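Local coordinates for CEL44C (Paenibacillus polymyxa, PDB 2YIH), which hydrolyses xyloglucan and probably other beta-1,4-glucans as an endo-acting glycoside hydrolase of family 44, this chain being one piece of a longer protein, at residues 28-31 / 32-36; 254-257 / 258-262; 365-368 / 369-373; 374-377 / 378-382. The protein carries 8 engineered substitutions. All coordinates share one frame; numbering follows the deposited sequence. Where two conformers were deposited one is given.

Contact 1. Residues 28-31 / 32-36; sequences YGTN and QDLAG
At the C-terminal end of strand 29-30, first in the order of the eight-stranded parallel barrel, Thr30 and Asn31 turn into the loop carrying Gln32, Asp33 and Leu34. Thr30 OG1, placed anti to its own N (chi1 -167°), donates to Gln32 O at 2.8 Å. It approaches that oxygen from outside the carbonyl plane, tilted 31° from it, while the methyl CG2 touches the same oxygen at 3.3 Å. A water bridges the two segments, donating to Asn31 O at 2.6 Å and to Asp33 OD1 at 2.9 Å; that carboxylate is also in a salt bridge with Arg43. The Gln32 chain folds at chi2 (91°), which brings OE1 back to 3.4 Å from Asn31 CB, yet the amide oxygen has its polar partner in Lys392 N. Buried Gln32 N finds no partner. The Asn31 amide bonds through OD1 to Arg44 NH1 and through ND2 to Tyr390 O and Thr357 O. Backbone bonds from Thr30 to Ala42 and Arg44, and from Gly29 and Asn31 to Tyr390, set strand 29-30 between strands 42-45 and 387-390, and Leu34 reaches helix 399-409 at Val401 and Ser402.

Contact 2. Residues 254-257 / 258-262; sequences NYSW and FVDYY
Tyr255 and Trp257 each offer a ring face to the first turn of the helix in a CH-pi contact. Tyr261 CA stands over the centre of the Tyr255 ring, 3.7 Å from its centroid, and the two tyrosine rings themselves lie at 86°, Tyr255 CE2 meeting Tyr261 CD1 at 3.6 Å. In the second, Val259 CB sits 3.5 Å from the centroid of the five-membered ring of Trp257, over its face; with CG between the backbone N and the carbonyl carbon (chi1 57°), the indole lies alongside Val259. Trp257 is the N-cap of helix 258-273, which belongs to the outer layer of the beta/alpha barrel between strands 227-233 and 280-285, and its O takes weak bonds from Asp260 N and Tyr261 N. Asp260 OD2 lies in the indole plane at its edge, 3.3 Å from Trp257 CD1, whereas NE1 gives Asp260 OD1 only a weak bond; both NE1 and OD1 also bond to Ser344 OG in helix 337-348. Replacing Trp257 by an alanine would probably take away the ring face over Val259 and leave Asp260 and Ser344 without their indole partner. A water joins Ser256 N (2.9 Å) to Asp260 OD2 (2.7 Å), and Tyr255 OH bonds to Asp264.

Contact 3. Residues 365-368 / 369-373; sequences NDIS and GGIAM. With EDO (1,2-ethanediol), chain J.
The N-terminus of helix 367-382 is capped by Asp366, whose carbonyl oxygen receives Gly370 N at 3.2 Å and, weakly, Gly369 N. The carboxylate does the capping proper. OD2 accepts two donors from Ser368, the backbone N at 2.9 Å from above the carboxylate plane and the hydroxyl OG at 2.6 Å on the anti side, close to that plane. Ser368 holds OG between its backbone N and carbonyl carbon (chi1 59°), which folds the hydroxyl back over the cap; the same OG bonds to Arg309 NH1 of helix 303-311. The other oxygen, OD1, receives O2 of an ethanediol, probably from the crystallisation liquor, at 2.6 Å; Lys306 NZ hydrogen-bonds to that ethanediol and forms a long, weak ion pair with OD1. The next backbone bond along, Ile371 N to Ile367 O (2.9 Å), is nearly straight (169°). Contact between the two isoleucine side chains is doubtful, since Ile371 has two conformers. Ala372 N likewise donates to Ser368 O, but tilted from the carbonyl plane. An aspartate whose side chain accepts the second amide of the helix is a classical N-cap, here opening the helix of the beta-alpha-beta unit between strands 353-359 and 387-390.

Contact 4. Residues 374-377 / 378-382; sequences TDVL and GILGK
Three successive i to i+4 bonds carry the helix on from Asp375, Val376 and Leu377 to Ile379, Leu380 and Gly381. Ile379 N reaches Asp375 O at 2.9 Å. Leu380 N reaches Val376 O at 2.8 Å and almost straight (175°). The last, Gly381 N to Leu377 O, is 3.1 Å long. Val376 and Leu380 run alongside each other, CG1 of the valine against CD1 of the leucine at 3.6 Å. Leu380 CG also rests 3.3 Å from Val376 O. Both side chains lean on Tyr359 of barrel strand 353-359. On another side of the helix Asp375 and Ile379 meet across one turn. With its CG anti to N (chi1 -162°) the aspartate brings OD1 to 3.5 Å from Ile379 CD1, so a hydrocarbon branch flanks the buried carboxylate. Separately, Ile379 CG1 touches the backbone oxygen Asp375 O at 3.2 Å. The carboxylate's polar partners lie in the neighbouring sheet: His436 NE2 bonds to OD1, and Ser434 OG weakly to OD2. An alanine in place of Asp375 would probably leave His436 NE2 without its acceptor and strip Ile379 CD1 of a neighbour. Lys382 NZ, 6.8 Å from Asp375 OD1, bonds to ND1 of the same histidine. The imidazole thus bridges Asp375 and Lys382, and bonds at both nitrogens are likely to fix its ring rotation; the aspartate is likely to polarise it, and these bonds probably offset the cost of burying the carboxylate beside Ile379.

In the fold
Along the chain the contacts come in the order 1, 2, 3, 4, without overlap. Contact 1 lies at the start of the parallel barrel, on strand 29-30, while contacts 3 and 4 divide helix 367-382 between them, their centres about 14 Å apart. That helix joins the last two strands of the order, so barrel closure brings contact 4 to about 4 Å from contact 1 between nearest atoms, although they do not touch. Contact 2 opens helix 258-273 elsewhere round the barrel, about 27 Å from contact 4 and about 34 Å from contact 3, centre to centre. Together they sample the first strand and two outer helices of the catalytic barrel, and contact 4 also meets the nine-stranded sheet.

Contact 1. Residues 28-31 / 32-36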
ATOM      1  N   TYR A  28      -4.676   3.517   5.740  1.00  8.56           N
ATOM      2  CA  TYR A  28      -5.836   2.623   5.674  1.00  8.78           C
ATOM      3  C   TYR A  28      -6.319   2.494   4.234  1.00  8.83           C
ATOM      4  O   TYR A  28      -7.306   3.143   3.811  1.00  9.39           O
ATOM      5  CB  TYR A  28      -6.951   3.147   6.602  1.00  8.36           C
ATOM      6  CG  TYR A  28      -6.416   3.479   8.006  1.00  8.20           C
ATOM      7  CD1 TYR A  28      -6.079   2.464   8.901  1.00  8.18           C
ATOM      8  CD2 TYR A  28      -6.243   4.802   8.414  1.00  8.09           C
ATOM      9  CE1 TYR A  28      -5.504   2.749  10.160  1.00  8.28           C
ATOM     10  CE2 TYR A  28      -5.725   5.109   9.711  1.00  8.18           C
ATOM     11  CZ  TYR A  28      -5.369   4.075  10.568  1.00  8.38           C
ATOM     12  OH  TYR A  28      -4.855   4.358  11.834  1.00  8.22           O
ATOM     13  N   GLY A  29      -5.626   1.665   3.476  1.00  8.85           N
ATOM     14  CA  GLY A  29      -5.835   1.680   2.049  1.00  8.62           C
ATOM     15  C   GLY A  29      -5.803   0.288   1.500  1.00  8.29           C
ATOM     16  O   GLY A  29      -5.238  -0.623   2.107  1.00  8.87           O
ATOM     17  N   THR A  30      -6.349   0.132   0.303  1.00  8.37           N
ATOM     18  CA  THR A  30      -6.360  -1.200  -0.280  1.00  9.06           C
ATOM     19  C   THR A  30      -6.237  -1.136  -1.793  1.00  8.42           C
ATOM     20  O   THR A  30      -6.334  -0.054  -2.394  1.00  8.23           O
ATOM     21  CB  THR A  30      -7.626  -1.993   0.157  1.00  9.62           C
ATOM     22  OG1 THR A  30      -7.447  -3.393  -0.177  1.00 11.05           O
ATOM     23  CG2 THR A  30      -8.884  -1.403  -0.536  1.00  9.73           C
ATOM     24  N   ASN A  31      -5.962  -2.305  -2.374  1.00  8.06           N
ATOM     25  CA  ASN A  31      -6.050  -2.515  -3.812  1.00  8.27           C
ATOM     26  C   ASN A  31      -7.434  -3.052  -4.121  1.00  8.26           C
ATOM     27  O   ASN A  31      -8.349  -2.273  -4.376  1.00  8.90           O
ATOM     28  CB  ASN A  31      -4.938  -3.483  -4.255  1.00  7.73           C
ATOM     29  CG  ASN A  31      -3.615  -2.772  -4.381  1.00  8.21           C
ATOM     30  OD1 ASN A  31      -3.377  -2.097  -5.387  1.00  8.33           O
ATOM     31  ND2 ASN A  31      -2.771  -2.862  -3.350  1.00  7.81           N
ATOM     32  N   GLN A  32      -7.625  -4.362  -3.970  1.00  8.81           N
ATOM     33  CA  GLN A  32      -8.976  -4.927  -4.126  1.00  9.05           C
ATOM     34  C   GLN A  32      -9.849  -4.435  -3.005  1.00  9.29           C
ATOM     35  O   GLN A  32      -9.425  -4.431  -1.840  1.00  9.84           O
ATOM     36  CB  GLN A  32      -8.916  -6.462  -4.041  1.00  9.61           C
ATOM     37  CG  GLN A  32      -8.053  -7.098  -5.147  1.00 10.28           C
ATOM     38  CD  GLN A  32      -6.613  -7.267  -4.733  1.00 10.07           C
ATOM     39  OE1 GLN A  32      -6.143  -6.669  -3.763  1.00 10.77           O
ATOM     40  NE2 GLN A  32      -5.898  -8.129  -5.455  1.00 11.40           N
ATOM     41  N   ASP A  33     -11.068  -4.001  -3.306  1.00  9.38           N
ATOM     42  CA  ASP A  33     -11.995  -3.784  -2.204  1.00  9.52           C
ATOM     43  C   ASP A  33     -12.241  -5.073  -1.425  1.00  9.68           C
ATOM     44  O   ASP A  33     -12.310  -6.154  -2.014  1.00  9.77           O
ATOM     45  CB  ASP A  33     -13.320  -3.203  -2.712  1.00 10.50           C
ATOM     46  CG  ASP A  33     -13.132  -1.849  -3.359  1.00 11.19           C
ATOM     47  OD1 ASP A  33     -12.396  -1.019  -2.784  1.00 12.03           O
ATOM     48  OD2 ASP A  33     -13.774  -1.615  -4.389  1.00 12.00           O
ATOM     49  N   LEU A  34     -12.370  -4.969  -0.106  1.00  9.32           N
ATOM     50  CA  LEU A  34     -12.623  -6.152   0.746  1.00 10.10           C
ATOM     51  C   LEU A  34     -14.126  -6.298   1.019  1.00 10.16           C
ATOM     52  O   LEU A  34     -14.925  -6.275   0.070  1.00 10.74           O
ATOM     53  CB  LEU A  34     -11.761  -6.096   2.029  1.00 10.33           C
ATOM     54  CG  LEU A  34     -10.248  -6.011   1.749  1.00 10.63           C
ATOM     55  CD1 LEU A  34      -9.413  -5.894   3.051  1.00 11.08           C
ATOM     56  CD2 LEU A  34      -9.759  -7.229   0.956  1.00 11.59           C
ATOM     57  N   ALA A  35     -14.538  -6.379   2.283  1.00 10.21           N
ATOM     58  CA  ALA A  35     -15.967  -6.582   2.569  1.00 11.80           C
ATOM     59  C   ALA A  35     -16.810  -5.355   2.290  1.00 12.81           C
ATOM     60  O   ALA A  35     -17.978  -5.478   1.864  1.00 15.09           O
ATOM     61  CB  ALA A  35     -16.169  -7.056   4.002  1.00 10.96           C
ATOM     62  N   GLY A  36     -16.209  -4.183   2.434  1.00 13.08           N
ATOM     63  CA  GLY A  36     -16.904  -2.938   2.126  1.00 13.71           C
ATOM     64  C   GLY A  36     -17.250  -2.131   3.353  1.00 14.01           C
ATOM     65  O   GLY A  36     -17.750  -1.009   3.240  1.00 15.48           O
TER
HETATM   66  O   HOH W   1     -10.142  -0.420  -4.509  1.00 19.66           O

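Contact 2. Residues 254-257 / 258-262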
ATOM      1  N   ASN A 254      28.660   5.744  -6.572  1.00 24.94           N
ATOM      2  CA  ASN A 254      28.798   5.547  -5.133  1.00 26.58           C
ATOM      3  C   ASN A 254      27.444   5.398  -4.433  1.00 26.64           C
ATOM      4  O   ASN A 254      27.293   5.813  -3.289  1.00 27.74           O
ATOM      5  CB  ASN A 254      29.573   6.723  -4.492  1.00 27.51           C
ATOM      6  CG  ASN A 254      30.997   6.830  -5.000  0.50 26.97           C
ATOM      7  OD1 ASN A 254      31.706   5.831  -5.095  0.50 28.25           O
ATOM      8  ND2 ASN A 254      31.408   8.040  -5.370  0.50 27.07           N
ATOM      9  N   TYR A 255      26.446   4.857  -5.133  1.00 24.27           N
ATOM     10  CA  TYR A 255      25.117   4.705  -4.540  1.00 20.85           C
ATOM     11  C   TYR A 255      25.058   3.392  -3.777  1.00 19.79           C
ATOM     12  O   TYR A 255      25.604   2.366  -4.220  1.00 19.36           O
ATOM     13  CB  TYR A 255      24.035   4.737  -5.623  1.00 19.93           C
ATOM     14  CG  TYR A 255      23.825   6.063  -6.323  1.00 18.92           C
ATOM     15  CD1 TYR A 255      23.363   7.187  -5.634  1.00 18.58           C
ATOM     16  CD2 TYR A 255      24.027   6.172  -7.695  1.00 18.83           C
ATOM     17  CE1 TYR A 255      23.151   8.413  -6.296  1.00 18.40           C
ATOM     18  CE2 TYR A 255      23.787   7.354  -8.377  1.00 19.09           C
ATOM     19  CZ  TYR A 255      23.339   8.475  -7.674  1.00 19.26           C
ATOM     20  OH  TYR A 255      23.102   9.638  -8.368  1.00 20.62           O
ATOM     21  N   SER A 256      24.372   3.395  -2.635  1.00 18.30           N
ATOM     22  CA  SER A 256      24.263   2.174  -1.842  1.00 17.08           C
ATOM     23  C   SER A 256      23.342   1.152  -2.494  1.00 15.10           C
ATOM     24  O   SER A 256      23.423  -0.040  -2.194  1.00 14.44           O
ATOM     25  CB  SER A 256      23.736   2.473  -0.431  1.00 18.93           C
ATOM     26  OG  SER A 256      24.644   3.337   0.251  1.00 21.86           O
ATOM     27  N   TRP A 257      22.351   1.663  -3.225  1.00 12.70           N
ATOM     28  CA  TRP A 257      21.349   0.824  -3.879  1.00 12.11           C
ATOM     29  C   TRP A 257      20.573   1.634  -4.883  1.00 11.01           C
ATOM     30  O   TRP A 257      20.706   2.868  -4.921  1.00 10.07           O
ATOM     31  CB  TRP A 257      20.395   0.139  -2.870  1.00 11.36           C
ATOM     32  CG  TRP A 257      19.607   1.043  -1.890  1.00 11.15           C
ATOM     33  CD1 TRP A 257      19.854   2.352  -1.558  1.00 11.33           C
ATOM     34  CD2 TRP A 257      18.537   0.605  -1.043  1.00 11.35           C
ATOM     35  NE1 TRP A 257      18.970   2.758  -0.577  1.00 11.00           N
ATOM     36  CE2 TRP A 257      18.165   1.698  -0.233  1.00 11.14           C
ATOM     37  CE3 TRP A 257      17.865  -0.619  -0.887  1.00 11.34           C
ATOM     38  CZ2 TRP A 257      17.132   1.618   0.715  1.00 11.03           C
ATOM     39  CZ3 TRP A 257      16.847  -0.717   0.072  1.00 11.64           C
ATOM     40  CH2 TRP A 257      16.492   0.396   0.859  1.00 11.10           C
ATOM     41  N   PHE A 258      19.789   0.938  -5.721  1.00 10.12           N
ATOM     42  CA  PHE A 258      19.031   1.601  -6.800  1.00  9.59           C
ATOM     43  C   PHE A 258      18.066   2.677  -6.254  1.00  9.42           C
ATOM     44  O   PHE A 258      17.820   3.693  -6.909  1.00  9.14           O
ATOM     45  CB  PHE A 258      18.280   0.539  -7.658  1.00  9.19           C
ATOM     46  CG  PHE A 258      17.343   1.141  -8.657  1.00  9.16           C
ATOM     47  CD1 PHE A 258      17.827   1.720  -9.817  1.00  8.93           C
ATOM     48  CD2 PHE A 258      15.985   1.298  -8.341  1.00  8.90           C
ATOM     49  CE1 PHE A 258      16.944   2.422 -10.701  1.00  9.30           C
ATOM     50  CE2 PHE A 258      15.104   1.979  -9.188  1.00  8.92           C
ATOM     51  CZ  PHE A 258      15.576   2.570 -10.375  1.00  8.96           C
ATOM     52  N   VAL A 259      17.515   2.432  -5.063  1.00  9.07           N
ATOM     53  CA  VAL A 259      16.622   3.398  -4.400  1.00  9.14           C
ATOM     54  C   VAL A 259      17.272   4.795  -4.463  1.00  9.57           C
ATOM     55  O   VAL A 259      16.631   5.762  -4.864  1.00  9.80           O
ATOM     56  CB  VAL A 259      16.373   2.992  -2.916  1.00  9.02           C
ATOM     57  CG1 VAL A 259      15.741   4.166  -2.080  1.00  8.72           C
ATOM     58  CG2 VAL A 259      15.506   1.713  -2.845  1.00  8.66           C
ATOM     59  N   ASP A 260      18.557   4.875  -4.101  1.00 10.13           N
ATOM     60  CA  ASP A 260      19.279   6.158  -4.079  1.00 10.85           C
ATOM     61  C   ASP A 260      19.501   6.737  -5.465  1.00 10.19           C
ATOM     62  O   ASP A 260      19.306   7.945  -5.673  1.00 10.99           O
ATOM     63  CB  ASP A 260      20.644   5.985  -3.392  1.00 11.83           C
ATOM     64  CG  ASP A 260      20.509   5.711  -1.903  1.00 12.72           C
ATOM     65  OD1 ASP A 260      19.433   5.986  -1.328  1.00 14.06           O
ATOM     66  OD2 ASP A 260      21.460   5.168  -1.312  1.00 15.10           O
ATOM     67  N   TYR A 261      19.872   5.872  -6.418  1.00 10.47           N
ATOM     68  CA  TYR A 261      20.075   6.318  -7.801  1.00 10.39           C
ATOM     69  C   TYR A 261      18.791   6.958  -8.343  1.00 10.31           C
ATOM     70  O   TYR A 261      18.816   8.021  -8.964  1.00  9.93           O
ATOM     71  CB  TYR A 261      20.526   5.137  -8.697  1.00 10.30           C
ATOM     72  CG  TYR A 261      20.497   5.434 -10.193  1.00 10.73           C
ATOM     73  CD1 TYR A 261      21.607   5.987 -10.835  1.00 11.12           C
ATOM     74  CD2 TYR A 261      19.377   5.116 -10.982  1.00 10.91           C
ATOM     75  CE1 TYR A 261      21.570   6.260 -12.216  1.00 11.17           C
ATOM     76  CE2 TYR A 261      19.342   5.381 -12.355  1.00 11.10           C
ATOM     77  CZ  TYR A 261      20.441   5.953 -12.962  1.00 11.94           C
ATOM     78  OH  TYR A 261      20.420   6.229 -14.296  1.00 12.02           O
ATOM     79  N   TYR A 262      17.677   6.263  -8.147  1.00 10.21           N
ATOM     80  CA  TYR A 262      16.390   6.752  -8.648  1.00  9.79           C
ATOM     81  C   TYR A 262      16.007   8.096  -8.022  1.00  9.76           C
ATOM     82  O   TYR A 262      15.625   9.033  -8.720  1.00 10.21           O
ATOM     83  CB  TYR A 262      15.307   5.723  -8.383  1.00  9.06           C
ATOM     84  CG  TYR A 262      13.916   6.100  -8.883  1.00  8.58           C
ATOM     85  CD1 TYR A 262      13.503   5.778 -10.193  1.00  8.38           C
ATOM     86  CD2 TYR A 262      12.976   6.658  -8.005  1.00  8.49           C
ATOM     87  CE1 TYR A 262      12.222   6.081 -10.620  1.00  8.22           C
ATOM     88  CE2 TYR A 262      11.712   6.947  -8.412  1.00  8.40           C
ATOM     89  CZ  TYR A 262      11.333   6.635  -9.709  1.00  8.18           C
ATOM     90  OH  TYR A 262      10.060   6.871 -10.077  1.00  8.63           O
TER
HETATM   91  O   HOH W   2      23.877   6.116  -1.923  1.00 37.47           O

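Contact 3. Residues 365-368 / 369-373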
ATOM      1  N   ASN A 365      -7.234 -15.697   6.398  1.00  9.14           N
ATOM      2  CA  ASN A 365      -8.372 -16.202   7.136  1.00  9.39           C
ATOM      3  C   ASN A 365      -7.896 -16.911   8.402  1.00  9.86           C
ATOM      4  O   ASN A 365      -8.542 -17.855   8.895  1.00  9.87           O
ATOM      5  CB  ASN A 365      -9.192 -17.123   6.232  1.00 10.54           C
ATOM      6  CG  ASN A 365      -9.901 -16.360   5.165  1.00 11.00           C
ATOM      7  OD1 ASN A 365      -9.591 -16.493   3.967  1.00 14.07           O
ATOM      8  ND2 ASN A 365     -10.795 -15.507   5.574  1.00  9.77           N
ATOM      9  N   ASP A 366      -6.791 -16.417   8.958  1.00  9.66           N
ATOM     10  CA  ASP A 366      -6.265 -16.959  10.231  1.00  9.82           C
ATOM     11  C   ASP A 366      -5.991 -15.838  11.220  1.00  9.79           C
ATOM     12  O   ASP A 366      -5.617 -14.733  10.829  1.00  9.76           O
ATOM     13  CB  ASP A 366      -4.948 -17.692   9.994  1.00 10.44           C
ATOM     14  CG  ASP A 366      -4.499 -18.480  11.236  1.00 11.43           C
ATOM     15  OD1 ASP A 366      -5.173 -19.495  11.560  1.00 11.92           O
ATOM     16  OD2 ASP A 366      -3.521 -18.077  11.913  1.00 11.10           O
ATOM     17  N   ILE A 367      -6.213 -16.104  12.505  1.00  9.19           N
ATOM     18  CA  ILE A 367      -5.955 -15.084  13.507  1.00  9.25           C
ATOM     19  C   ILE A 367      -4.527 -14.534  13.388  1.00  9.09           C
ATOM     20  O   ILE A 367      -4.318 -13.345  13.638  1.00  9.71           O
ATOM     21  CB  ILE A 367      -6.219 -15.643  14.951  1.00  9.24           C
ATOM     22  CG1 ILE A 367      -6.092 -14.563  16.048  1.00  9.35           C
ATOM     23  CG2 ILE A 367      -5.314 -16.838  15.238  1.00  9.77           C
ATOM     24  CD1 ILE A 367      -6.985 -13.337  15.850  1.00  9.40           C
ATOM     25  N   SER A 368      -3.556 -15.352  12.974  1.00  8.83           N
ATOM     26  CA  SER A 368      -2.170 -14.844  12.818  1.00  8.71           C
ATOM     27  C   SER A 368      -2.113 -13.720  11.805  1.00  8.54           C
ATOM     28  O   SER A 368      -1.334 -12.797  11.974  1.00  9.16           O
ATOM     29  CB  SER A 368      -1.147 -15.927  12.406  1.00  8.27           C
ATOM     30  OG  SER A 368      -1.475 -16.574  11.160  1.00  8.27           O
ATOM     31  N   GLY A 369      -2.908 -13.817  10.736  1.00  8.52           N
ATOM     32  CA  GLY A 369      -2.954 -12.750   9.710  1.00  8.77           C
ATOM     33  C   GLY A 369      -3.601 -11.478  10.247  1.00  9.19           C
ATOM     34  O   GLY A 369      -3.187 -10.345   9.910  1.00  9.70           O
ATOM     35  N   GLY A 370      -4.625 -11.654  11.074  1.00  8.67           N
ATOM     36  CA  GLY A 370      -5.317 -10.515  11.681  1.00  8.67           C
ATOM     37  C   GLY A 370      -4.395  -9.760  12.637  1.00  9.10           C
ATOM     38  O   GLY A 370      -4.323  -8.531  12.632  1.00  8.89           O
ATOM     39  N   ILE A 371      -3.718 -10.512  13.489  1.00  8.83           N
ATOM     40  CA  ILE A 371      -2.826  -9.867  14.439  0.50  8.91           C
ATOM     41  C   ILE A 371      -1.626  -9.213  13.751  1.00  9.12           C
ATOM     42  O   ILE A 371      -1.243  -8.074  14.093  1.00  9.08           O
ATOM     43  CB  ILE A 371      -2.404 -10.826  15.556  0.50  8.79           C
ATOM     44  CG1 ILE A 371      -3.621 -11.180  16.398  0.50  8.92           C
ATOM     45  CG2 ILE A 371      -1.306 -10.190  16.443  0.50  8.69           C
ATOM     46  CD1 ILE A 371      -3.325 -12.180  17.466  0.50  8.62           C
ATOM     47  N   ALA A 372      -1.056  -9.869  12.755  1.00  9.28           N
ATOM     48  CA  ALA A 372       0.028  -9.231  11.991  1.00  9.28           C
ATOM     49  C   ALA A 372      -0.424  -7.875  11.442  1.00  9.66           C
ATOM     50  O   ALA A 372       0.279  -6.876  11.609  1.00  9.55           O
ATOM     51  CB  ALA A 372       0.521 -10.146  10.858  1.00  8.81           C
ATOM     52  N   MET A 373      -1.633  -7.816  10.873  1.00  9.39           N
ATOM     53  CA  MET A 373      -2.109  -6.592  10.264  1.00 10.77           C
ATOM     54  C   MET A 373      -2.492  -5.550  11.279  1.00  9.86           C
ATOM     55  O   MET A 373      -2.346  -4.357  11.026  1.00 10.74           O
ATOM     56  CB  MET A 373      -3.297  -6.869   9.336  1.00 11.02           C
ATOM     57  CG  MET A 373      -2.874  -7.425   8.005  1.00 12.09           C
ATOM     58  SD  MET A 373      -1.909  -6.229   7.037  1.00 14.17           S
ATOM     59  CE  MET A 373      -3.135  -5.080   6.394  1.00 13.21           C
TER
HETATM   60  C1  EDO J1527      -3.974 -20.417  15.787  1.00 34.27           C
HETATM   61  O1  EDO J1527      -3.822 -21.798  16.108  1.00 38.92           O
HETATM   62  C2  EDO J1527      -5.063 -20.319  14.737  1.00 34.25           C
HETATM   63  O2  EDO J1527      -4.667 -21.071  13.587  1.00 30.41           O

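Contact 4. Residues 374-377 / 378-382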
ATOM      1  N   THR A 374      -2.994  -5.960  12.436  1.00  9.90           N
ATOM      2  CA  THR A 374      -3.289  -5.016  13.476  0.50  9.93           C
ATOM      3  C   THR A 374      -1.991  -4.338  13.942  1.00  9.91           C
ATOM      4  O   THR A 374      -1.983  -3.164  14.300  1.00 11.33           O
ATOM      5  CB  THR A 374      -4.028  -5.728  14.603  0.50  9.96           C
ATOM      6  OG1 THR A 374      -5.177  -6.399  14.045  0.50 10.07           O
ATOM      7  CG2 THR A 374      -4.453  -4.749  15.648  0.50  9.60           C
ATOM      8  N   ASP A 375      -0.892  -5.087  13.897  1.00  9.16           N
ATOM      9  CA  ASP A 375       0.389  -4.491  14.286  1.00  9.10           C
ATOM     10  C   ASP A 375       0.875  -3.565  13.128  1.00  8.93           C
ATOM     11  O   ASP A 375       1.261  -2.422  13.342  1.00  9.18           O
ATOM     12  CB  ASP A 375       1.431  -5.581  14.615  1.00  9.09           C
ATOM     13  CG  ASP A 375       2.616  -5.043  15.422  1.00  9.17           C
ATOM     14  OD1 ASP A 375       2.574  -3.877  15.838  1.00  9.53           O
ATOM     15  OD2 ASP A 375       3.606  -5.792  15.592  1.00  9.28           O
ATOM     16  N   VAL A 376       0.808  -4.072  11.902  1.00  8.89           N
ATOM     17  CA  VAL A 376       1.309  -3.328  10.723  1.00  8.03           C
ATOM     18  C   VAL A 376       0.585  -2.003  10.583  1.00  8.25           C
ATOM     19  O   VAL A 376       1.227  -0.988  10.366  1.00  8.17           O
ATOM     20  CB  VAL A 376       1.172  -4.181   9.411  1.00  7.93           C
ATOM     21  CG1 VAL A 376       1.406  -3.281   8.120  1.00  7.89           C
ATOM     22  CG2 VAL A 376       2.162  -5.400   9.442  1.00  8.20           C
ATOM     23  N   LEU A 377      -0.733  -1.955  10.758  1.00  7.88           N
ATOM     24  CA  LEU A 377      -1.386  -0.654  10.583  1.00  7.96           C
ATOM     25  C   LEU A 377      -0.904   0.366  11.624  1.00  8.35           C
ATOM     26  O   LEU A 377      -0.747   1.544  11.305  1.00  8.85           O
ATOM     27  CB  LEU A 377      -2.919  -0.775  10.620  1.00  8.17           C
ATOM     28  CG  LEU A 377      -3.484  -1.667   9.485  1.00  8.01           C
ATOM     29  CD1 LEU A 377      -5.015  -1.908   9.685  1.00  8.37           C
ATOM     30  CD2 LEU A 377      -3.234  -0.941   8.121  1.00  8.34           C
ATOM     31  N   GLY A 378      -0.689  -0.089  12.862  1.00  8.27           N
ATOM     32  CA  GLY A 378      -0.131   0.797  13.932  1.00  8.21           C
ATOM     33  C   GLY A 378       1.265   1.298  13.550  1.00  8.63           C
ATOM     34  O   GLY A 378       1.607   2.491  13.698  1.00  8.37           O
ATOM     35  N   ILE A 379       2.082   0.361  13.087  1.00  8.70           N
ATOM     36  CA  ILE A 379       3.452   0.638  12.714  1.00  8.57           C
ATOM     37  C   ILE A 379       3.507   1.639  11.553  1.00  8.92           C
ATOM     38  O   ILE A 379       4.256   2.621  11.614  1.00  8.73           O
ATOM     39  CB  ILE A 379       4.194  -0.657  12.341  1.00  8.34           C
ATOM     40  CG1 ILE A 379       4.364  -1.564  13.589  1.00  8.35           C
ATOM     41  CG2 ILE A 379       5.539  -0.350  11.645  1.00  8.51           C
ATOM     42  CD1 ILE A 379       4.732  -3.008  13.233  1.00  8.51           C
ATOM     43  N   LEU A 380       2.750   1.381  10.477  1.00  9.48           N
ATOM     44  CA  LEU A 380       2.789   2.293   9.345  1.00  9.93           C
ATOM     45  C   LEU A 380       2.381   3.670   9.777  1.00 10.99           C
ATOM     46  O   LEU A 380       2.941   4.682   9.306  1.00 10.52           O
ATOM     47  CB  LEU A 380       1.863   1.821   8.219  1.00 10.01           C
ATOM     48  CG  LEU A 380       2.267   0.493   7.605  1.00 10.12           C
ATOM     49  CD1 LEU A 380       1.080  -0.013   6.712  1.00 10.64           C
ATOM     50  CD2 LEU A 380       3.575   0.592   6.800  1.00 10.32           C
ATOM     51  N   GLY A 381       1.366   3.740  10.634  1.00 11.49           N
ATOM     52  CA  GLY A 381       0.815   5.053  10.985  1.00 12.52           C
ATOM     53  C   GLY A 381       1.864   5.933  11.645  1.00 13.10           C
ATOM     54  O   GLY A 381       1.895   7.150  11.383  1.00 13.88           O
ATOM     55  N   LYS A 382       2.720   5.331  12.481  1.00 12.11           N
ATOM     56  CA  LYS A 382       3.653   6.095  13.290  1.00 13.02           C
ATOM     57  C   LYS A 382       5.104   6.093  12.799  1.00 12.87           C
ATOM     58  O   LYS A 382       5.981   6.635  13.468  1.00 14.40           O
ATOM     59  CB  LYS A 382       3.543   5.684  14.772  1.00 12.93           C
ATOM     60  CG  LYS A 382       4.190   4.377  15.144  1.00 13.95           C
ATOM     61  CD  LYS A 382       3.632   4.017  16.571  1.00 14.29           C
ATOM     62  CE  LYS A 382       4.276   2.761  17.134  1.00 14.08           C
ATOM     63  NZ  LYS A 382       3.657   2.366  18.438  1.00 13.62           N
TER